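Local coordinates for protein DNA polymerase (PDB 5MDN) that probably catalyses template-directed DNA synthesis, adding deoxyribonucleotides from their triphosphates to a growing strand with release of diphosphate, as a family B polymerase, at residues P312-Y317 with D671-I676. Sequence-based numbering, arbitrary orientation.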
# COMPACT_ATOMS: atom_id res chain seq x y z
N PRO A 312 -3.39 -18.21 -19.45
CA PRO A 312 -4.40 -17.14 -19.39
C PRO A 312 -5.37 -17.40 -18.24
O PRO A 312 -6.15 -18.35 -18.29
CB PRO A 312 -5.09 -17.22 -20.76
CG PRO A 312 -4.80 -18.60 -21.26
CD PRO A 312 -3.45 -18.96 -20.71
N GLY A 313 -5.30 -16.55 -17.21
CA GLY A 313 -6.01 -16.81 -15.97
C GLY A 313 -7.48 -17.15 -16.13
O GLY A 313 -8.04 -17.92 -15.35
N HIS A 314 -8.14 -16.55 -17.13
CA HIS A 314 -9.56 -16.82 -17.35
C HIS A 314 -9.85 -18.24 -17.81
O HIS A 314 -11.03 -18.57 -18.00
CB HIS A 314 -10.12 -15.81 -18.36
CG HIS A 314 -9.55 -15.96 -19.74
ND1 HIS A 314 -10.29 -16.45 -20.80
CD2 HIS A 314 -8.32 -15.67 -20.23
CE1 HIS A 314 -9.54 -16.45 -21.88
NE2 HIS A 314 -8.34 -15.99 -21.57
N LYS A 315 -8.84 -19.08 -18.01
CA LYS A 315 -9.04 -20.46 -18.47
C LYS A 315 -8.31 -21.46 -17.57
O LYS A 315 -7.54 -22.30 -18.04
CB LYS A 315 -8.57 -20.62 -19.91
CG LYS A 315 -9.22 -19.68 -20.90
CD LYS A 315 -8.77 -19.98 -22.32
CE LYS A 315 -9.94 -20.37 -23.21
NZ LYS A 315 -9.52 -20.66 -24.60
N VAL A 316 -8.55 -21.39 -16.26
CA VAL A 316 -8.03 -22.45 -15.41
C VAL A 316 -8.96 -23.66 -15.43
O VAL A 316 -8.52 -24.79 -15.22
CB VAL A 316 -7.78 -21.96 -13.97
CG1 VAL A 316 -7.18 -20.56 -13.97
CG2 VAL A 316 -9.04 -22.01 -13.15
N TYR A 317 -10.27 -23.44 -15.66
CA TYR A 317 -11.18 -24.56 -15.82
C TYR A 317 -10.78 -25.42 -17.01
O TYR A 317 -10.83 -26.66 -16.93
CB TYR A 317 -12.62 -24.05 -15.97
CG TYR A 317 -12.94 -23.47 -17.33
CD1 TYR A 317 -12.65 -22.15 -17.64
CD2 TYR A 317 -13.55 -24.25 -18.31
CE1 TYR A 317 -12.94 -21.62 -18.88
CE2 TYR A 317 -13.84 -23.73 -19.56
CZ TYR A 317 -13.54 -22.41 -19.84
OH TYR A 317 -13.83 -21.89 -21.08
N ASP A 671 -4.07 -15.43 -31.76
CA ASP A 671 -4.65 -16.22 -30.69
C ASP A 671 -5.87 -15.47 -30.18
O ASP A 671 -5.80 -14.25 -29.97
CB ASP A 671 -3.64 -16.45 -29.56
CG ASP A 671 -4.18 -17.35 -28.47
OD1 ASP A 671 -5.29 -17.90 -28.63
OD2 ASP A 671 -3.49 -17.52 -27.44
N LEU A 672 -6.97 -16.18 -29.99
CA LEU A 672 -8.23 -15.51 -29.66
C LEU A 672 -8.16 -14.82 -28.30
O LEU A 672 -8.75 -13.75 -28.13
CB LEU A 672 -9.39 -16.51 -29.70
CG LEU A 672 -10.79 -15.89 -29.64
CD1 LEU A 672 -11.11 -15.18 -30.95
CD2 LEU A 672 -11.83 -16.96 -29.34
N ASP A 673 -7.43 -15.40 -27.34
CA ASP A 673 -7.32 -14.82 -26.01
C ASP A 673 -6.90 -13.36 -26.06
O ASP A 673 -7.35 -12.54 -25.24
CB ASP A 673 -6.33 -15.63 -25.17
CG ASP A 673 -6.82 -17.04 -24.90
OD1 ASP A 673 -8.05 -17.24 -24.81
OD2 ASP A 673 -5.97 -17.94 -24.77
N ASP A 674 -6.03 -13.00 -27.00
CA ASP A 674 -5.54 -11.63 -27.09
C ASP A 674 -6.62 -10.65 -27.55
O ASP A 674 -6.43 -9.44 -27.42
CB ASP A 674 -4.34 -11.56 -28.03
CG ASP A 674 -3.21 -12.47 -27.59
OD1 ASP A 674 -2.87 -12.46 -26.38
OD2 ASP A 674 -2.66 -13.20 -28.44
N LEU A 675 -7.73 -11.15 -28.10
CA LEU A 675 -8.79 -10.28 -28.61
C LEU A 675 -9.90 -10.01 -27.61
O LEU A 675 -10.76 -9.16 -27.88
CB LEU A 675 -9.39 -10.89 -29.89
CG LEU A 675 -8.43 -11.13 -31.05
CD1 LEU A 675 -9.20 -11.47 -32.32
CD2 LEU A 675 -7.52 -9.93 -31.28
N ILE A 676 -9.92 -10.69 -26.46
CA ILE A 676 -10.98 -10.49 -25.48
C ILE A 676 -10.82 -9.14 -24.80
O ILE A 676 -9.71 -8.71 -24.45
CB ILE A 676 -11.01 -11.64 -24.45
CG1 ILE A 676 -11.67 -12.89 -25.04
CG2 ILE A 676 -11.72 -11.22 -23.17
CD1 ILE A 676 -10.80 -13.72 -25.92
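The imidazole of H314 presents its edge to D673: OD1 lies in the plane of the ring, 3.4 Å from CE1 and 3.5 Å from NE2, and the carboxylate stands almost upright to it, the two planes 87° apart. One face of the ring carries CG of K315, the last residue of the type I beta turn P312-K315, 3.3 Å above the plane and offset toward the rim; the rings of Y732 and W678 also meet H314 edge-to-face. In this family B polymerase the contact joins that turn, closed by K315 N to P312 O (2.8 Å) and leading into helix 316-320, to the loop after helix 647-666, at the surface, with the H314 side chain about 8 Å from a bound magnesium ion. K315 and D673 extend toward each other from opposite directions, the lysine chain bent at chi3 (119°), and form a long salt bridge from NZ to D673 OD1 at 3.7 Å; E318 offers the same amine a second, weak ion pair. Without this carboxylate, with an alanine here, the K315 amine is likely to lose its mate across the contact and the H314 edge its neighbour. On the far side of the carboxylate, OD2 rests 3.8 Å from CG of P312.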